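Local coordinates for ABC transporter substrate binding protein (Ribose) (Agrobacterium vitis, PDB 4WUT), which binds a sugar, here beta-D-fucopyranose, and probably hands it to an ABC transporter as its periplasmic solute-binding component, at residues Asn200-Thr203 with Asp204-Ala208; Thr222-Gly225 with Met226-Ile230. All coordinates share one frame; numbering follows the deposited sequence. Where two conformers were deposited one is given.

Contacts 1 and 2 each span about two and a half turns of neighbouring helices, 195-208 and 220-232, which flank the same sheet in one lobe; their centres lie about 10 Å apart. Contact 2 is buried, with helices on more than one side, whereas contact 1 has one buried side and one exposed side that holds a calcium ion. Both share the i to i+4 backbone pattern, but their side-chain chemistry differs: metal ligands at the surface in contact 1, an aliphatic-guanidinium pairing in contact 2. The two meet directly where T202 CG2 packs 3.4 Å from A229 CB, and T203 and L206 extend this interface to A229 and I230.

Contact 1: residues Asn200-Thr203 with Asp204-Ala208; sequences NQTT and DVLAA. With CA (calcium ion), chain F.
Between N200 and D204 the backbone makes the first of four consecutive i to i+4 alpha-helical hydrogen bonds, D204 N to N200 O at 2.9 Å, followed by V205 to Q201, L206 to T202 and A207 to T203. One turn apart on the same side of the helix, the side chains of N200 and D204 converge on a calcium ion. N200 gives a single ligand, its amide oxygen OD1, 2.4 Å from the calcium. D204 is bidentate: OD1 lies 2.4 Å and OD2 2.5 Å from the metal, a nearly even grip. The amide and carboxylate planes stand 81° apart, and N200 OD1 comes within 3.2 Å of D204 OD2, an approach of two oxygens that the shared cation makes tolerable. N200 reaches the site with CG anti to the backbone N (chi1 -179°), while D204 CG lies beside its own backbone N (chi1 -68°), turning back toward the preceding turn. Water 1 supplies a further ligand, its oxygen 2.5 Å from the calcium. On the buried side T202 and L206 run side by side, T202 CG2 4.0 Å from L206 CD1, and T202 also packs on M226 of helix 220-232. The T202 and T203 hydroxyls bond to the carbonyls of A198 and L199, one turn back, and Q201 NE2 bonds to Y190 O. Three protein oxygens from two residues, with a water, hold the calcium on the helix surface, remote from the sugar; the cation probably offsets the negative charge of D204 and ties together two successive turns.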
loop_
_atom_site.group_PDB
_atom_site.type_symbol
_atom_site.label_atom_id
_atom_site.label_comp_id
_atom_site.label_asym_id
_atom_site.label_seq_id
_atom_site.Cartn_x
_atom_site.Cartn_y
_atom_site.Cartn_z
ATOM N N ASN A 200 13.126 7.949 12.487
ATOM C CA ASN A 200 13.190 9.074 13.409
ATOM C C ASN A 200 11.873 9.276 14.166
ATOM O O ASN A 200 11.880 9.403 15.379
ATOM C CB ASN A 200 13.556 10.355 12.656
ATOM C CG ASN A 200 13.671 11.568 13.585
ATOM O OD1 ASN A 200 14.269 11.488 14.657
ATOM N ND2 ASN A 200 13.059 12.677 13.187
ATOM N N GLN A 201 10.748 9.288 13.456
ATOM C CA GLN A 201 9.475 9.485 14.129
ATOM C C GLN A 201 9.196 8.406 15.162
ATOM O O GLN A 201 8.685 8.701 16.222
ATOM C CB GLN A 201 8.327 9.564 13.113
ATOM C CG GLN A 201 8.380 10.796 12.281
ATOM C CD GLN A 201 7.401 10.772 11.117
ATOM O OE1 GLN A 201 7.033 9.717 10.600
ATOM N NE2 GLN A 201 7.011 11.950 10.679
ATOM N N THR A 202 9.514 7.166 14.841
ATOM C CA THR A 202 9.371 6.089 15.814
ATOM C C THR A 202 10.305 6.227 17.005
ATOM O O THR A 202 9.912 6.064 18.153
ATOM C CB THR A 202 9.572 4.730 15.147
ATOM O OG1 THR A 202 8.572 4.555 14.136
ATOM C CG2 THR A 202 9.370 3.637 16.149
ATOM N N THR A 203 11.565 6.571 16.748
ATOM C CA THR A 203 12.491 6.804 17.836
ATOM C C THR A 203 11.940 7.871 18.797
ATOM O O THR A 203 11.949 7.718 20.018
ATOM C CB THR A 203 13.848 7.230 17.277
ATOM O OG1 THR A 203 14.421 6.124 16.559
ATOM C CG2 THR A 203 14.805 7.650 18.403
ATOM N N ASP A 204 11.347 8.900 18.215
ATOM C CA ASP A 204 10.815 9.995 18.971
ATOM C C ASP A 204 9.552 9.615 19.749
ATOM O O ASP A 204 9.417 10.017 20.886
ATOM C CB ASP A 204 10.602 11.197 18.051
ATOM C CG ASP A 204 11.932 11.797 17.552
ATOM O OD1 ASP A 204 13.004 11.521 18.142
ATOM O OD2 ASP A 204 11.897 12.551 16.561
ATOM N N VAL A 205 8.663 8.839 19.136
ATOM C CA VAL A 205 7.457 8.380 19.817
ATOM C C VAL A 205 7.785 7.461 20.986
ATOM O O VAL A 205 7.154 7.542 22.034
ATOM C CB VAL A 205 6.478 7.743 18.844
ATOM C CG1 VAL A 205 5.239 7.260 19.596
ATOM C CG2 VAL A 205 6.068 8.710 17.812
ATOM N N LEU A 206 8.789 6.624 20.817
ATOM C CA LEU A 206 9.230 5.740 21.874
ATOM C C LEU A 206 9.822 6.531 23.037
ATOM O O LEU A 206 9.562 6.217 24.216
ATOM C CB LEU A 206 10.238 4.697 21.379
ATOM C CG LEU A 206 9.717 3.662 20.378
ATOM C CD1 LEU A 206 10.866 2.880 19.776
ATOM C CD2 LEU A 206 8.660 2.715 20.966
ATOM N N ALA A 207 10.634 7.537 22.735
ATOM C CA ALA A 207 11.255 8.317 23.774
ATOM C C ALA A 207 10.237 9.179 24.535
ATOM O O ALA A 207 10.412 9.445 25.708
ATOM C CB ALA A 207 12.368 9.185 23.205
ATOM N N ALA A 208 9.199 9.630 23.832
ATOM C CA ALA A 208 8.157 10.457 24.405
ATOM C C ALA A 208 7.170 9.655 25.230
ATOM O O ALA A 208 6.477 10.227 26.058
ATOM C CB ALA A 208 7.411 11.189 23.302
HETATM CA CA CA F . 14.357 12.853 16.657
HETATM O O HOH W 1 15.944 11.278 17.679
#

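Contact 2: residues Thr222-Gly225 with Met226-Ile230; sequences TAIG and MGRAI
I224 and R228 sit one helical turn apart, and their side chains run alongside each other. The I224 CG2 methyl covers part of one guanidinium face, displaced from its centre, with R228 NE 3.6 Å from I224 CG2. The extended arginine chain lays the guanidinium alongside this methyl, and NH2 goes on to form a salt bridge with D249 OD1 of helix 248-255. Each carbonyl from T222 to G225 accepts the backbone N-H four residues on; M226 N to T222 O, at 2.9 Å, is representative, and G227 N to A223 O, R228 N to I224 O and A229 N to G225 O continue the series. The T222 hydroxyl is held by N219 OD1 and by S191 OG, so this buried polar group is satisfied from outside the helix turn. M226, a selenomethionine, starts with CG anti to its backbone N (chi1 179°) and bends at chi3 (72°), folding M226 CE back to 4.3 Å from A223 CB. Its side chain also packs on A241 of strand 240-244 and on L259. These turns belong to the helix of the beta-alpha-beta unit formed by strand 214-217, helix 220-232 and strand 240-244, a crossover characteristic of the Rossmann-like lobes of periplasmic sugar-binding proteins. N219, just before this helix, and E220, its first residue, line the fucose pocket, and the T222 side chain lies about 7 Å from the sugar.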
loop_
_atom_site.group_PDB
_atom_site.type_symbol
_atom_site.label_atom_id
_atom_site.label_comp_id
_atom_site.label_asym_id
_atom_site.label_seq_id
_atom_site.Cartn_x
_atom_site.Cartn_y
_atom_site.Cartn_z
ATOM N N THR A 222 7.330 2.538 6.235
ATOM C CA THR A 222 7.056 3.050 7.563
ATOM C C THR A 222 7.306 1.931 8.565
ATOM O O THR A 222 7.890 2.152 9.621
ATOM C CB THR A 222 5.628 3.608 7.679
ATOM O OG1 THR A 222 5.417 4.637 6.699
ATOM C CG2 THR A 222 5.364 4.140 9.032
ATOM N N ALA A 223 6.849 0.732 8.216
ATOM C CA ALA A 223 7.011 -0.395 9.130
ATOM C C ALA A 223 8.460 -0.810 9.263
ATOM O O ALA A 223 8.886 -1.254 10.339
ATOM C CB ALA A 223 6.154 -1.559 8.647
ATOM N N ILE A 224 9.235 -0.691 8.188
ATOM C CA ILE A 224 10.664 -1.001 8.255
ATOM C C ILE A 224 11.385 0.007 9.150
ATOM O O ILE A 224 12.158 -0.347 10.035
ATOM C CB ILE A 224 11.291 -1.039 6.862
ATOM C CG1 ILE A 224 10.699 -2.217 6.070
ATOM C CG2 ILE A 224 12.821 -1.171 6.982
ATOM C CD1 ILE A 224 11.054 -2.281 4.635
ATOM N N GLY A 225 11.124 1.287 8.948
ATOM C CA GLY A 225 11.743 2.265 9.816
ATOM C C GLY A 225 11.349 2.072 11.270
ATOM O O GLY A 225 12.152 2.274 12.162
HETATM N N MSE A 226 10.084 1.753 11.487
HETATM C CA MSE A 226 9.547 1.465 12.812
HETATM C C MSE A 226 10.302 0.308 13.460
HETATM O O MSE A 226 10.761 0.418 14.593
HETATM C CB MSE A 226 8.068 1.106 12.680
HETATM C CG MSE A 226 7.405 0.774 13.991
HETATM SE SE MSE A 226 5.580 0.184 13.698
HETATM C CE MSE A 226 5.943 -1.556 12.911
ATOM N N GLY A 227 10.447 -0.793 12.737
ATOM C CA GLY A 227 11.111 -1.939 13.310
ATOM C C GLY A 227 12.544 -1.615 13.661
ATOM O O GLY A 227 13.043 -1.985 14.726
ATOM N N ARG A 228 13.212 -0.887 12.777
ATOM C CA ARG A 228 14.612 -0.554 13.018
ATOM C C ARG A 228 14.744 0.346 14.241
ATOM O O ARG A 228 15.669 0.178 15.035
ATOM C CB ARG A 228 15.221 0.115 11.791
ATOM C CG ARG A 228 15.348 -0.805 10.621
ATOM C CD ARG A 228 16.075 -0.173 9.454
ATOM N NE ARG A 228 16.147 -1.113 8.344
ATOM C CZ ARG A 228 16.633 -0.825 7.144
ATOM N NH1 ARG A 228 17.124 0.383 6.906
ATOM N NH2 ARG A 228 16.636 -1.750 6.193
ATOM N N ALA A 229 13.823 1.291 14.401
ATOM C CA ALA A 229 13.801 2.161 15.579
ATOM C C ALA A 229 13.608 1.391 16.873
ATOM O O ALA A 229 14.274 1.666 17.870
ATOM C CB ALA A 229 12.717 3.232 15.444
ATOM N N ILE A 230 12.664 0.446 16.865
ATOM C CA ILE A 230 12.405 -0.363 18.044
ATOM C C ILE A 230 13.657 -1.151 18.454
ATOM O O ILE A 230 14.040 -1.199 19.624
ATOM C CB ILE A 230 11.248 -1.328 17.757
ATOM C CG1 ILE A 230 9.932 -0.556 17.610
ATOM C CG2 ILE A 230 11.128 -2.363 18.836
ATOM C CD1 ILE A 230 8.825 -1.371 17.035
#